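Local coordinates for hypothetical protein TM1553 (Thermotoga maritima, PDB 1VRM) that probably acts as an ApbE-family flavin transferase, moving FMN from FAD onto target proteins, at residues Gln37-Asn40 and Pro41-Ala45; Val152-Lys155 and Asn156-Ile160; Ile160-Gly163 and Gly164-Lys167. All coordinates share one frame; numbering follows the deposited sequence. Where two conformers were deposited one is given.

Overall arrangement
All three contacts are local, each within one continuous piece of chain. Interaction 1 lies at the surface, its centre about 27 Å from the chain centre, and starts helix 41-58. Interaction 2 is partly buried and turns the chain at the end of strand 151-154. Interaction 3 is only partly buried, but its centre is closest to the chain centre, about 6 Å, and it leads into helix 166-181. Interactions 2 and 3 share Ile160, so together they join that strand to that helix. Interaction 1 relies on a side-chain cap, interaction 2 on a tight backbone turn over apolar groups, and interaction 3 on one carbonyl that accepts two N-H groups, beside an unknown ligand.

Interaction 1 (Gln37-Asn40 and Pro41-Ala45); sequences QKIN and PRTIA
Asn40 stands directly before helix 41-58 and caps it. Its side chain reaches over the first turn and meets Arg42 and Thr43. CB of Asn40 lies 3.9 Å from Thr43 OG1, a loose contact. CG follows, anti to the backbone N (chi1 178°), and this places the amide beside the start of the helix. The OD1 branch does the capping. Asn40 OD1 accepts from Arg42 N at 3.0 Å, with an N-H...O angle of 158°. The donor stands well above the amide plane, 66° out of it, so the N-H is not aimed at a lone pair. Pro41 has no N-H to offer, and Arg42 therefore supplies the first one of the helix. Asn40 OD1 also rests against Arg42 CG at 3.5 Å. At the other tip, Asn40 ND2 comes within 3.8 Å of Arg42 CB.

The backbone carbonyl of Asn40 adds two weak bonds. Thr43 N gives a bent one to Asn40 O at 2.9 Å, and Ile44 N a long one to the same oxygen at 3.3 Å. Three helix N-H groups are thus turned toward Asn40, one to its side chain and two to its main chain.

Ile39, one residue before the cap, closes an apolar contact with Ile44. Ile39 CG2 meets Ile44 CG1 at 3.9 Å, the two side chains crossing at about a right angle. A cap flanked by such a pair is a hydrophobic staple.

The staple faces inward. Ile39 and Ile44 both touch Phe181 at the end of helix 166-181, and Ile44 also packs on Ala178 and on Val34 of strand 28-35. Pro41 and Ala45 lean on Tyr19 of strand 19-25, so the helix start rests on edge strand 19-25, on the adjacent strand 28-35 and on helix 166-181.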
# COMPACT_ATOMS: atom_id res chain seq x y z
N GLN A 37 -13.99 17.77 -19.98
CA GLN A 37 -14.37 18.83 -20.94
C GLN A 37 -14.31 20.20 -20.29
O GLN A 37 -14.50 21.21 -20.97
CB GLN A 37 -15.80 18.59 -21.46
CG GLN A 37 -15.90 17.45 -22.41
CD GLN A 37 -17.20 17.53 -23.25
OE1 GLN A 37 -17.99 18.49 -23.12
NE2 GLN A 37 -17.40 16.55 -24.13
N LYS A 38 -14.04 20.26 -19.00
CA LYS A 38 -14.03 21.51 -18.26
C LYS A 38 -12.64 22.14 -18.12
O LYS A 38 -12.48 23.36 -18.25
CB LYS A 38 -14.63 21.31 -16.90
CG LYS A 38 -14.81 22.55 -16.09
CD LYS A 38 -15.20 22.19 -14.66
CE LYS A 38 -15.32 23.38 -13.78
NZ LYS A 38 -15.49 22.93 -12.37
N ILE A 39 -11.67 21.29 -17.81
CA ILE A 39 -10.28 21.69 -17.56
C ILE A 39 -9.40 20.80 -18.43
O ILE A 39 -9.66 19.63 -18.54
CB ILE A 39 -9.93 21.46 -16.08
CG1 ILE A 39 -10.80 22.31 -15.14
CG2 ILE A 39 -8.43 21.71 -15.81
CD1 ILE A 39 -10.59 23.79 -15.34
N ASN A 40 -8.35 21.35 -19.03
CA ASN A 40 -7.44 20.54 -19.80
C ASN A 40 -6.99 19.32 -18.96
O ASN A 40 -6.40 19.47 -17.89
CB ASN A 40 -6.25 21.43 -20.17
CG ASN A 40 -5.17 20.70 -20.95
OD1 ASN A 40 -5.23 19.51 -21.32
ND2 ASN A 40 -4.08 21.45 -21.16
N PRO A 41 -7.21 18.10 -19.45
CA PRO A 41 -6.74 16.95 -18.69
C PRO A 41 -5.25 16.95 -18.39
O PRO A 41 -4.84 16.33 -17.40
CB PRO A 41 -7.10 15.77 -19.61
CG PRO A 41 -8.27 16.28 -20.33
CD PRO A 41 -7.96 17.69 -20.65
N ARG A 42 -4.43 17.59 -19.22
CA ARG A 42 -2.98 17.65 -18.94
C ARG A 42 -2.70 18.43 -17.66
O ARG A 42 -1.76 18.10 -16.94
CB ARG A 42 -2.21 18.27 -20.10
CG ARG A 42 -2.43 17.46 -21.33
CD ARG A 42 -1.24 17.53 -22.32
NE ARG A 42 -1.66 17.00 -23.60
CZ ARG A 42 -0.85 16.78 -24.63
NH1 ARG A 42 0.44 17.05 -24.54
NH2 ARG A 42 -1.34 16.29 -25.76
N THR A 43 -3.51 19.44 -17.38
CA THR A 43 -3.43 20.21 -16.14
C THR A 43 -3.82 19.34 -14.92
O THR A 43 -3.11 19.29 -13.92
CB THR A 43 -4.34 21.46 -16.16
OG1 THR A 43 -3.90 22.37 -17.19
CG2 THR A 43 -4.35 22.20 -14.81
N ILE A 44 -4.95 18.66 -15.02
CA ILE A 44 -5.35 17.75 -13.94
C ILE A 44 -4.28 16.68 -13.70
O ILE A 44 -3.84 16.45 -12.57
CB ILE A 44 -6.70 17.06 -14.25
CG1 ILE A 44 -7.79 18.12 -14.50
CG2 ILE A 44 -7.05 16.05 -13.15
CD1 ILE A 44 -9.13 17.62 -14.90
N ALA A 45 -3.77 16.02 -14.74
CA ALA A 45 -2.73 15.03 -14.59
C ALA A 45 -1.45 15.58 -13.96
O ALA A 45 -0.80 14.92 -13.15
CB ALA A 45 -2.46 14.36 -15.92

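Interaction 2 (Val152-Lys155 and Asn156-Ile160); sequences VMVK and NGVKI
This is a tight reversal at the end of strand 151-154, a type I' beta turn running from Lys155 to Val158. It lies in the outer part of the fold, at the end of the middle strand of the small three-stranded sheet. Val158 N closes the turn by bonding to Lys155 O at 3.2 Å, with an N-H...O angle of 166°. The N-H is well directed, but it comes from above the carbonyl plane. Asn156 and Gly157 fill the two central places with positive phi values, and Asn-Gly is a classic pair for this turn.

The valines flanking the turn meet across it. Val154 CB lies 3.7 Å from Val158 CG2, and the side chains cross at a slant. Val158 CG2 sits between its backbone N and carbonyl carbon (chi1 -57° for CG1), which turns this methyl to Val154. Further along, Val154 CG1 reaches Ile160 CD1 at 4.0 Å. Ile71 of helix 67-72 also touches Val154.

Lys155 and Asn156 extend in company. A water joins their ends: it accepts from Lys155 NZ at 2.7 Å and from Asn156 ND2 at 3.1 Å. Asn156 ND2 also bonds to Asn142 OD1, which ties the turn to the loop before strand 143-146. A second water donates to Val154 O at 2.8 Å and accepts from Gly157 N at 2.9 Å.

The contact is therefore two-sided in its chemistry. Packed valine and isoleucine methyls fill the inner side, while waters, Asn142, His137 and Arg109 bond to polar groups of the bend.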
# COMPACT_ATOMS: atom_id res chain seq x y z
N VAL A 152 3.74 13.42 17.93
CA VAL A 152 3.92 11.96 17.86
C VAL A 152 5.23 11.64 18.59
O VAL A 152 6.20 12.42 18.53
CB VAL A 152 3.98 11.49 16.40
CG1 VAL A 152 4.37 9.99 16.26
CG2 VAL A 152 2.63 11.74 15.78
N MSE A 153 5.26 10.50 19.27
CA MSE A 153 6.50 9.99 19.83
C MSE A 153 6.61 8.55 19.46
O MSE A 153 5.62 7.82 19.51
CB MSE A 153 6.58 10.16 21.35
CG MSE A 153 7.84 9.46 21.88
SE MSE A 153 8.22 10.05 23.68
CE MSE A 153 6.75 9.17 24.52
N VAL A 154 7.84 8.13 19.15
CA VAL A 154 8.14 6.70 18.93
C VAL A 154 9.00 6.21 20.09
O VAL A 154 10.05 6.78 20.35
CB VAL A 154 8.80 6.37 17.60
CG1 VAL A 154 7.79 6.48 16.48
CG2 VAL A 154 10.06 7.23 17.30
N LYS A 155 8.48 5.21 20.83
CA LYS A 155 9.24 4.58 21.89
C LYS A 155 9.81 3.22 21.49
O LYS A 155 9.48 2.65 20.43
CB LYS A 155 8.42 4.44 23.16
CG LYS A 155 7.24 3.65 23.07
CD LYS A 155 6.57 3.51 24.45
CE LYS A 155 5.49 2.46 24.39
NZ LYS A 155 4.99 2.10 25.75
N ASN A 156 10.72 2.73 22.33
CA ASN A 156 11.36 1.43 22.14
C ASN A 156 12.09 1.33 20.81
O ASN A 156 12.35 0.22 20.31
CB ASN A 156 10.34 0.30 22.29
CG ASN A 156 9.88 0.15 23.71
OD1 ASN A 156 10.70 0.20 24.62
ND2 ASN A 156 8.58 0.04 23.92
N GLY A 157 12.52 2.46 20.28
CA GLY A 157 13.35 2.49 19.10
C GLY A 157 12.60 2.13 17.84
O GLY A 157 13.23 1.89 16.80
N VAL A 158 11.28 2.20 17.85
CA VAL A 158 10.57 1.82 16.62
C VAL A 158 10.77 2.89 15.54
O VAL A 158 10.99 4.07 15.85
CB VAL A 158 9.09 1.50 16.77
CG1 VAL A 158 8.82 0.41 17.77
CG2 VAL A 158 8.31 2.72 17.09
N LYS A 159 10.65 2.46 14.30
CA LYS A 159 10.65 3.35 13.17
C LYS A 159 9.42 3.05 12.30
O LYS A 159 9.07 1.90 12.06
CB LYS A 159 11.90 3.21 12.34
CG LYS A 159 13.17 3.71 13.09
CD LYS A 159 14.34 3.78 12.16
CE LYS A 159 15.54 4.58 12.68
NZ LYS A 159 16.69 4.72 11.67
N ILE A 160 8.80 4.11 11.84
CA ILE A 160 7.57 4.06 11.02
C ILE A 160 7.98 3.92 9.56
O ILE A 160 8.89 4.62 9.09
CB ILE A 160 6.77 5.36 11.21
CG1 ILE A 160 6.26 5.46 12.67
CG2 ILE A 160 5.71 5.49 10.18
CD1 ILE A 160 5.74 6.81 13.08
O HOH W 1 12.35 5.29 20.76
O HOH W 2 7.20 0.77 26.65

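Interaction 3 (Ile160-Gly163 and Gly164-Lys167); sequences IDLG and GIAK
Leu162 and Ile165 project alongside each other at the approach to helix 166-181. Leu162 CD2 meets Ile165 CG2 at 4.2 Å. The Ile165 torsion explains this: CG1 is anti to the backbone N (chi1 -165°), which leaves CG2 between the backbone N and the carbonyl carbon, on the side of Leu162. Phe95 of helix 83-98 packs on Ile165, and Leu88 and Ala92 of the same helix on Leu162.

Leu162 O takes two N-H groups. Ala166 N bonds to it at 2.8 Å, nearly along the C=O axis, and Ile165 N at 3.0 Å from above the carbonyl plane. Ala166 CB is close beside the same Leu162 O, at 3.2 Å.

Asp161 has its carboxylate extended away from the backbone N (chi1 -179°), and OD2 accepts from Gly163 N at 2.9 Å. This is an Asx turn; the N-H meets OD2 from above the carboxylate plane and helps to hold it. The Lys167 chain curls at its last two torsions, bringing NZ round toward Gly163. One water binds Lys167 NZ at 3.0 Å, Lys167 N and Gly163 O.

Asp161 OD2 also hydrogen-bonds to an unidentified ligand, probably from the crystallisation liquor, that lies against Gly164. The Asp-Leu-Gly-Gly-Ile-Ala-Lys run resembles the glycine-rich segment of ApbE proteins. On that family likeness, this geometry would fit part of a flavin-binding pocket at the start of helix 166-181.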
# COMPACT_ATOMS: atom_id res chain seq x y z
N ILE A 160 8.80 4.11 11.84
CA ILE A 160 7.57 4.06 11.02
C ILE A 160 7.98 3.92 9.56
O ILE A 160 8.89 4.62 9.09
CB ILE A 160 6.77 5.36 11.21
CG1 ILE A 160 6.26 5.46 12.67
CG2 ILE A 160 5.71 5.49 10.18
CD1 ILE A 160 5.74 6.81 13.08
N ASP A 161 7.32 3.04 8.84
CA ASP A 161 7.46 2.96 7.38
C ASP A 161 6.02 2.87 6.83
O ASP A 161 5.26 1.99 7.25
CB ASP A 161 8.25 1.75 6.88
CG ASP A 161 8.36 1.77 5.33
OD1 ASP A 161 9.27 2.44 4.77
OD2 ASP A 161 7.48 1.19 4.66
N LEU A 162 5.69 3.79 5.93
CA LEU A 162 4.31 3.92 5.39
C LEU A 162 4.17 3.30 4.00
O LEU A 162 3.15 3.52 3.32
CB LEU A 162 3.86 5.39 5.38
CG LEU A 162 3.74 6.05 6.76
CD1 LEU A 162 3.22 7.46 6.76
CD2 LEU A 162 2.84 5.22 7.69
N GLY A 163 5.12 2.47 3.57
CA GLY A 163 5.10 1.95 2.23
C GLY A 163 3.89 1.04 1.99
O GLY A 163 3.50 0.82 0.83
N GLY A 164 3.28 0.50 3.06
CA GLY A 164 2.14 -0.41 2.91
C GLY A 164 0.81 0.31 2.75
O GLY A 164 -0.20 -0.35 2.51
N ILE A 165 0.80 1.64 2.88
CA ILE A 165 -0.43 2.43 2.81
C ILE A 165 -0.30 3.69 1.94
O ILE A 165 -1.31 4.28 1.53
CB ILE A 165 -0.95 2.75 4.28
CG1 ILE A 165 -2.38 3.23 4.29
CG2 ILE A 165 0.03 3.69 5.02
CD1 ILE A 165 -2.96 3.39 5.68
N ALA A 166 0.94 4.12 1.66
CA ALA A 166 1.16 5.42 1.04
C ALA A 166 0.67 5.49 -0.40
O ALA A 166 0.18 6.55 -0.81
CB ALA A 166 2.64 5.76 1.10
N LYS A 167 0.78 4.40 -1.15
CA LYS A 167 0.24 4.39 -2.51
C LYS A 167 -1.26 4.59 -2.49
O LYS A 167 -1.80 5.39 -3.25
CB LYS A 167 0.60 3.13 -3.31
CG LYS A 167 2.06 3.00 -3.74
CD LYS A 167 2.23 1.84 -4.73
CE LYS A 167 2.05 0.51 -4.10
NZ LYS A 167 3.17 0.24 -3.13
O HOH W 3 3.41 0.62 5.90
O HOH W 4 1.65 1.44 -0.79